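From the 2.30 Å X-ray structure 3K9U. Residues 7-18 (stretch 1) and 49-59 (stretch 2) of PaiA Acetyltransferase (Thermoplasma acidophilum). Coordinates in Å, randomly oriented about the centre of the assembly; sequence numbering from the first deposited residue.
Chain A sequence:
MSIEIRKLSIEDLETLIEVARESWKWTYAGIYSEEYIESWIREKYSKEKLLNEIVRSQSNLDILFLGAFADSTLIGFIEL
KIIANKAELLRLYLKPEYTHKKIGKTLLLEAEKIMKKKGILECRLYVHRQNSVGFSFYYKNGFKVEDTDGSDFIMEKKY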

ATOM      1  N   LYS A   7     -19.477   0.498  15.292  1.00 26.73           N
ATOM      2  CA  LYS A   7     -20.598   0.258  14.391  1.00 26.46           C
ATOM      3  C   LYS A   7     -20.777   1.420  13.421  1.00 26.33           C
ATOM      4  O   LYS A   7     -20.624   2.597  13.781  1.00 24.89           O
ATOM      5  CB  LYS A   7     -21.877   0.003  15.182  1.00 27.07           C
ATOM      6  CG  LYS A   7     -21.856  -1.348  15.959  1.00 28.39           C
ATOM      7  CD  LYS A   7     -23.171  -1.642  16.680  1.00 30.29           C
ATOM      8  CE  LYS A   7     -23.096  -3.027  17.363  1.00 35.92           C
ATOM      9  NZ  LYS A   7     -24.391  -3.806  17.418  1.00 36.92           N
ATOM     10  N   LEU A   8     -21.034   1.075  12.166  1.00 26.52           N
ATOM     11  CA  LEU A   8     -21.290   2.078  11.146  1.00 27.15           C
ATOM     12  C   LEU A   8     -22.671   2.658  11.355  1.00 27.76           C
ATOM     13  O   LEU A   8     -23.540   2.006  11.937  1.00 29.44           O
ATOM     14  CB  LEU A   8     -21.178   1.464   9.764  1.00 26.95           C
ATOM     15  CG  LEU A   8     -19.731   1.088   9.456  1.00 27.89           C
ATOM     16  CD1 LEU A   8     -19.677   0.018   8.373  1.00 29.25           C
ATOM     17  CD2 LEU A   8     -18.962   2.330   9.079  1.00 24.05           C
ATOM     18  N   SER A   9     -22.864   3.887  10.902  1.00 27.35           N
ATOM     19  CA  SER A   9     -24.139   4.549  11.033  1.00 28.02           C
ATOM     20  C   SER A   9     -24.373   5.279   9.729  1.00 27.14           C
ATOM     21  O   SER A   9     -23.476   5.301   8.859  1.00 24.89           O
ATOM     22  CB  SER A   9     -24.146   5.516  12.233  1.00 28.38           C
ATOM     23  OG  SER A   9     -23.482   6.724  11.903  1.00 31.39           O
ATOM     24  N   ILE A  10     -25.565   5.860   9.578  1.00 25.82           N
ATOM     25  CA  ILE A  10     -25.951   6.360   8.255  1.00 26.41           C
ATOM     26  C   ILE A  10     -25.084   7.563   7.818  1.00 26.47           C
ATOM     27  O   ILE A  10     -24.910   7.808   6.625  1.00 27.30           O
ATOM     28  CB  ILE A  10     -27.480   6.676   8.128  1.00 27.31           C
ATOM     29  CG1 ILE A  10     -27.809   8.098   8.560  1.00 25.12           C
ATOM     30  CG2 ILE A  10     -28.353   5.654   8.893  1.00 27.80           C
ATOM     31  CD1 ILE A  10     -29.296   8.367   8.472  1.00 29.29           C
ATOM     32  N   GLU A  11     -24.528   8.299   8.768  1.00 26.20           N
ATOM     33  CA  GLU A  11     -23.597   9.391   8.429  1.00 26.87           C
ATOM     34  C   GLU A  11     -22.298   8.880   7.788  1.00 26.08           C
ATOM     35  O   GLU A  11     -21.585   9.644   7.153  1.00 26.20           O
ATOM     36  CB  GLU A  11     -23.276  10.274   9.642  1.00 27.28           C
ATOM     37  CG  GLU A  11     -23.195   9.532  10.949  1.00 31.82           C
ATOM     38  CD  GLU A  11     -22.430  10.270  12.027  1.00 38.08           C
ATOM     39  OE1 GLU A  11     -22.588  11.511  12.164  1.00 40.40           O
ATOM     40  OE2 GLU A  11     -21.677   9.581  12.755  1.00 41.64           O
ATOM     41  N   ASP A  12     -22.013   7.587   7.921  1.00 25.34           N
ATOM     42  CA  ASP A  12     -20.844   7.002   7.279  1.00 25.44           C
ATOM     43  C   ASP A  12     -21.088   6.652   5.809  1.00 25.72           C
ATOM     44  O   ASP A  12     -20.187   6.166   5.142  1.00 27.10           O
ATOM     45  CB  ASP A  12     -20.376   5.761   8.052  1.00 24.74           C
ATOM     46  CG  ASP A  12     -19.994   6.082   9.488  1.00 25.02           C
ATOM     47  OD1 ASP A  12     -19.231   7.054   9.703  1.00 24.53           O
ATOM     48  OD2 ASP A  12     -20.459   5.374  10.410  1.00 26.66           O
ATOM     49  N   LEU A  13     -22.277   6.916   5.292  1.00 25.63           N
ATOM     50  CA  LEU A  13     -22.671   6.357   3.999  1.00 26.27           C
ATOM     51  C   LEU A  13     -21.781   6.751   2.818  1.00 26.48           C
ATOM     52  O   LEU A  13     -21.309   5.885   2.052  1.00 26.08           O
ATOM     53  CB  LEU A  13     -24.123   6.739   3.676  1.00 26.75           C
ATOM     54  CG  LEU A  13     -24.619   6.270   2.308  1.00 26.59           C
ATOM     55  CD1 LEU A  13     -24.851   4.773   2.319  1.00 26.09           C
ATOM     56  CD2 LEU A  13     -25.873   7.022   1.960  1.00 25.42           C
ATOM     57  N   GLU A  14     -21.573   8.046   2.646  1.00 26.42           N
ATOM     58  CA  GLU A  14     -20.886   8.537   1.458  1.00 27.81           C
ATOM     59  C   GLU A  14     -19.404   8.132   1.483  1.00 26.77           C
ATOM     60  O   GLU A  14     -18.829   7.791   0.445  1.00 26.52           O
ATOM     61  CB  GLU A  14     -21.052  10.062   1.318  1.00 28.52           C
ATOM     62  CG  GLU A  14     -22.554  10.545   1.127  1.00 34.43           C
ATOM     63  CD  GLU A  14     -23.408  10.555   2.428  1.00 40.08           C
ATOM     64  OE1 GLU A  14     -22.925  10.124   3.506  1.00 42.28           O
ATOM     65  OE2 GLU A  14     -24.580  10.998   2.369  1.00 43.96           O
ATOM     66  N   THR A  15     -18.789   8.161   2.664  1.00 25.77           N
ATOM     67  CA  THR A  15     -17.370   7.840   2.768  1.00 25.95           C
ATOM     68  C   THR A  15     -17.189   6.319   2.590  1.00 25.16           C
ATOM     69  O   THR A  15     -16.233   5.860   1.947  1.00 24.08           O
ATOM     70  CB  THR A  15     -16.726   8.426   4.063  1.00 26.29           C
ATOM     71  OG1 THR A  15     -17.367   7.885   5.214  1.00 31.01           O
ATOM     72  CG2 THR A  15     -16.883   9.950   4.124  1.00 25.02           C
ATOM     73  N   LEU A  16     -18.154   5.544   3.075  1.00 24.95           N
ATOM     74  CA  LEU A  16     -18.148   4.084   2.864  1.00 24.45           C
ATOM     75  C   LEU A  16     -18.134   3.688   1.366  1.00 23.18           C
ATOM     76  O   LEU A  16     -17.344   2.819   0.947  1.00 21.97           O
ATOM     77  CB  LEU A  16     -19.308   3.442   3.608  1.00 24.98           C
ATOM     78  CG  LEU A  16     -19.354   1.903   3.679  1.00 28.48           C
ATOM     79  CD1 LEU A  16     -18.277   1.352   4.561  1.00 32.35           C
ATOM     80  CD2 LEU A  16     -20.701   1.477   4.222  1.00 30.35           C
ATOM     81  N   ILE A  17     -18.927   4.380   0.550  1.00 22.38           N
ATOM     82  CA  ILE A  17     -18.916   4.141  -0.898  1.00 21.69           C
ATOM     83  C   ILE A  17     -17.542   4.434  -1.493  1.00 22.38           C
ATOM     84  O   ILE A  17     -17.066   3.682  -2.338  1.00 21.99           O
ATOM     85  CB  ILE A  17     -19.975   4.948  -1.608  1.00 22.00           C
ATOM     86  CG1 ILE A  17     -21.378   4.534  -1.132  1.00 21.03           C
ATOM     87  CG2 ILE A  17     -19.889   4.806  -3.165  1.00 21.28           C
ATOM     88  CD1 ILE A  17     -22.455   5.531  -1.636  1.00 16.53           C
ATOM     89  N   GLU A  18     -16.879   5.489  -1.028  1.00 23.15           N
ATOM     90  CA  GLU A  18     -15.574   5.843  -1.586  1.00 24.18           C
ATOM     91  C   GLU A  18     -14.459   4.889  -1.191  1.00 23.04           C
ATOM     92  O   GLU A  18     -13.633   4.558  -2.004  1.00 22.73           O
ATOM     93  CB  GLU A  18     -15.189   7.274  -1.243  1.00 25.28           C
ATOM     94  CG  GLU A  18     -16.023   8.367  -1.962  1.00 30.60           C
ATOM     95  CD  GLU A  18     -16.596   7.938  -3.327  1.00 37.48           C
ATOM     96  OE1 GLU A  18     -15.807   7.549  -4.224  1.00 40.61           O
ATOM     97  OE2 GLU A  18     -17.846   7.998  -3.500  1.00 40.80           O
ATOM     98  N   LYS A  49     -29.085   0.842  -1.285  1.00 19.17           N
ATOM     99  CA  LYS A  49     -28.782  -0.509  -0.866  1.00 19.45           C
ATOM    100  C   LYS A  49     -27.929  -0.507   0.394  1.00 20.28           C
ATOM    101  O   LYS A  49     -28.249  -1.236   1.345  1.00 19.02           O
ATOM    102  CB  LYS A  49     -28.091  -1.281  -1.985  1.00 19.73           C
ATOM    103  CG  LYS A  49     -27.888  -2.786  -1.693  1.00 21.67           C
ATOM    104  CD  LYS A  49     -27.561  -3.581  -3.007  1.00 24.23           C
ATOM    105  CE  LYS A  49     -28.324  -4.930  -3.067  1.00 29.59           C
ATOM    106  NZ  LYS A  49     -29.859  -4.832  -3.043  1.00 23.57           N
ATOM    107  N   LEU A  50     -26.860   0.306   0.423  1.00 21.01           N
ATOM    108  CA  LEU A  50     -26.023   0.396   1.643  1.00 21.64           C
ATOM    109  C   LEU A  50     -26.772   0.935   2.879  1.00 19.81           C
ATOM    110  O   LEU A  50     -26.583   0.443   3.989  1.00 18.83           O
ATOM    111  CB  LEU A  50     -24.794   1.288   1.434  1.00 22.07           C
ATOM    112  CG  LEU A  50     -23.631   0.683   0.681  1.00 26.74           C
ATOM    113  CD1 LEU A  50     -22.537   1.754   0.575  1.00 26.57           C
ATOM    114  CD2 LEU A  50     -23.141  -0.651   1.372  1.00 26.92           C
ATOM    115  N   LEU A  51     -27.574   1.976   2.685  1.00 18.76           N
ATOM    116  CA  LEU A  51     -28.385   2.521   3.761  1.00 18.48           C
ATOM    117  C   LEU A  51     -29.216   1.427   4.460  1.00 17.91           C
ATOM    118  O   LEU A  51     -29.240   1.322   5.696  1.00 15.83           O
ATOM    119  CB  LEU A  51     -29.330   3.590   3.206  1.00 18.84           C
ATOM    120  CG  LEU A  51     -28.837   5.026   3.223  1.00 23.79           C
ATOM    121  CD1 LEU A  51     -29.859   5.994   2.511  1.00 25.21           C
ATOM    122  CD2 LEU A  51     -28.569   5.446   4.691  1.00 24.45           C
ATOM    123  N   ASN A  52     -29.906   0.629   3.649  1.00 17.46           N
ATOM    124  CA  ASN A  52     -30.720  -0.467   4.155  1.00 17.69           C
ATOM    125  C   ASN A  52     -29.852  -1.434   4.939  1.00 18.05           C
ATOM    126  O   ASN A  52     -30.254  -1.877   6.024  1.00 17.74           O
ATOM    127  CB  ASN A  52     -31.448  -1.185   3.013  1.00 16.73           C
ATOM    128  CG  ASN A  52     -32.427  -2.242   3.499  1.00 18.80           C
ATOM    129  OD1 ASN A  52     -33.297  -1.981   4.345  1.00 17.12           O
ATOM    130  ND2 ASN A  52     -32.319  -3.441   2.934  1.00 17.20           N
ATOM    131  N   GLU A  53     -28.651  -1.728   4.424  1.00 17.61           N
ATOM    132  CA  GLU A  53     -27.749  -2.667   5.119  1.00 18.89           C
ATOM    133  C   GLU A  53     -27.244  -2.101   6.434  1.00 18.28           C
ATOM    134  O   GLU A  53     -27.184  -2.810   7.432  1.00 17.06           O
ATOM    135  CB  GLU A  53     -26.557  -3.061   4.254  1.00 19.25           C
ATOM    136  CG  GLU A  53     -26.914  -4.007   3.090  1.00 22.41           C
ATOM    137  CD  GLU A  53     -25.805  -4.042   2.016  1.00 22.13           C
ATOM    138  OE1 GLU A  53     -24.910  -3.179   2.048  1.00 29.97           O
ATOM    139  OE2 GLU A  53     -25.825  -4.912   1.138  1.00 21.83           O
ATOM    140  N   ILE A  54     -26.887  -0.813   6.417  1.00 18.36           N
ATOM    141  CA  ILE A  54     -26.459  -0.125   7.625  1.00 17.35           C
ATOM    142  C   ILE A  54     -27.582  -0.148   8.661  1.00 17.66           C
ATOM    143  O   ILE A  54     -27.306  -0.446   9.827  1.00 17.81           O
ATOM    144  CB  ILE A  54     -26.002   1.331   7.312  1.00 18.14           C
ATOM    145  CG1 ILE A  54     -24.708   1.332   6.473  1.00 18.98           C
ATOM    146  CG2 ILE A  54     -25.803   2.156   8.579  1.00 14.04           C
ATOM    147  CD1 ILE A  54     -24.261   2.758   6.019  1.00 14.07           C
ATOM    148  N   VAL A  55     -28.835   0.141   8.260  1.00 17.19           N
ATOM    149  CA  VAL A  55     -29.945   0.158   9.228  1.00 17.47           C
ATOM    150  C   VAL A  55     -30.220  -1.227   9.799  1.00 19.73           C
ATOM    151  O   VAL A  55     -30.437  -1.360  10.999  1.00 19.44           O
ATOM    152  CB  VAL A  55     -31.263   0.779   8.675  1.00 17.22           C
ATOM    153  CG1 VAL A  55     -32.437   0.699   9.738  1.00 13.70           C
ATOM    154  CG2 VAL A  55     -31.021   2.225   8.258  1.00 15.66           C
ATOM    155  N   ARG A  56     -30.187  -2.246   8.941  1.00 22.08           N
ATOM    156  CA  ARG A  56     -30.329  -3.644   9.376  1.00 24.30           C
ATOM    157  C   ARG A  56     -29.282  -3.993  10.419  1.00 24.12           C
ATOM    158  O   ARG A  56     -29.604  -4.593  11.452  1.00 22.89           O
ATOM    159  CB  ARG A  56     -30.187  -4.623   8.189  1.00 25.22           C
ATOM    160  CG  ARG A  56     -31.471  -4.749   7.359  1.00 29.83           C
ATOM    161  CD  ARG A  56     -31.267  -5.566   6.084  1.00 34.54           C
ATOM    162  NE  ARG A  56     -30.950  -6.967   6.379  1.00 40.08           N
ATOM    163  CZ  ARG A  56     -29.796  -7.590   6.096  1.00 45.14           C
ATOM    164  NH1 ARG A  56     -28.774  -6.979   5.471  1.00 41.04           N
ATOM    165  NH2 ARG A  56     -29.663  -8.878   6.443  1.00 49.76           N
ATOM    166  N   SER A  57     -28.035  -3.604  10.138  1.00 23.78           N
ATOM    167  CA  SER A  57     -26.919  -3.901  11.024  1.00 24.79           C
ATOM    168  C   SER A  57     -27.076  -3.268  12.410  1.00 26.42           C
ATOM    169  O   SER A  57     -26.407  -3.662  13.349  1.00 27.30           O
ATOM    170  CB  SER A  57     -25.606  -3.424  10.398  1.00 25.37           C
ATOM    171  OG  SER A  57     -25.348  -2.061  10.709  1.00 24.73           O
ATOM    172  N   GLN A  58     -27.968  -2.292  12.534  1.00 28.22           N
ATOM    173  CA  GLN A  58     -28.105  -1.525  13.751  1.00 29.88           C
ATOM    174  C   GLN A  58     -28.963  -2.266  14.761  1.00 30.53           C
ATOM    175  O   GLN A  58     -28.711  -2.193  15.959  1.00 31.58           O
ATOM    176  CB  GLN A  58     -28.768  -0.182  13.446  1.00 30.71           C
ATOM    177  CG  GLN A  58     -28.097   1.001  14.097  1.00 34.73           C
ATOM    178  CD  GLN A  58     -27.120   1.674  13.176  1.00 37.63           C
ATOM    179  OE1 GLN A  58     -27.518   2.349  12.222  1.00 44.81           O
ATOM    180  NE2 GLN A  58     -25.836   1.523  13.462  1.00 38.93           N
ATOM    181  N   SER A  59     -29.990  -2.956  14.278  1.00 29.97           N
ATOM    182  CA  SER A  59     -30.978  -3.568  15.152  1.00 29.97           C
ATOM    183  C   SER A  59     -30.720  -5.071  15.298  1.00 29.18           C
ATOM    184  O   SER A  59     -31.404  -5.762  16.063  1.00 30.08           O
ATOM    185  CB  SER A  59     -32.382  -3.326  14.579  1.00 29.47           C
ATOM    186  OG  SER A  59     -32.378  -2.242  13.634  1.00 32.59           O
TER
HETATM  187  O   HOH W   1     -25.261  -5.245  14.791  1.00 27.19           O
HETATM  188  O   HOH W   2     -23.507  -1.339  12.451  1.00 25.94           O

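The two stretches of this PaiA acetyltransferase meet in a mainly apolar contact, in which leucine and isoleucine side chains pack between a turn with its following helix and a second helix, with a single direct hydrogen bond and two waters at one end. Together they bury 574 Å² of surface, and the helices 13-18 and 49-59 run at 114° to each other, their axes 10.7 Å apart at closest approach.

Ile54 is the centre of the contact and has the largest area covered, 86 Å². Its CA-to-CB bond points toward stretch 1. Ile54 CG2 lies against the turn, 3.6 Å from Ser9 C, where a small serine whose own CB points away leaves the backbone open to approach; the CA atoms of Ser9 and Ile54 are 6.2 Å apart. Ile54 CD1 also reaches the helix, 4.3 Å from Leu13 CD1 and 4.2 Å from Leu16 CD2.

One turn earlier, Leu50 also points toward stretch 1 and is buried. Its CD1 sits 3.5 Å from Ile17 CG1 and 4.1 Å from Leu16 CD2, while its CB is 3.6 Å from Leu13 CD1. Leu13 leaves its backbone sideways, but its t, p rotamer brings the branched end nearer, so that CD1 meets Leu50 and CD2 lies 3.8 Å from Leu51 CG. Towards solvent, Leu51 CD2 packs 3.8 Å from Ile10 CB, giving the exposed isoleucine an apolar neighbour.

The polar end is built around Leu8 O. Gln58 NE2 donates a hydrogen bond to this carbonyl at 2.8 Å, with an N-H...O angle of 154°. The side chain of Gln58 starts sideways and is long enough to bring its amide to the loop, using chi1 and chi2 angles of -134° and 95°, both between the usual wells. Water 2 extends the link, lying 2.6 Å from Ser57 OG and, in a weak contact, 3.4 Å from Leu8 O. Ser57 OG in turn donates to Ile54 O at 2.7 Å, so the small hydroxyl joins its own helix to the water. Farther out, water 1 lies 3.1 Å from Lys7 NZ, from which it accepts, and 2.4 Å from Ser57 O; the extended lysine thus reaches the helix through solvent.

The turn is braced internally: Ser9 N donates to Asp12 OD2 at 2.9 Å, and Asp12 N to Ser9 O at 2.9 Å, holding in shape the backbone against which Ile54 packs.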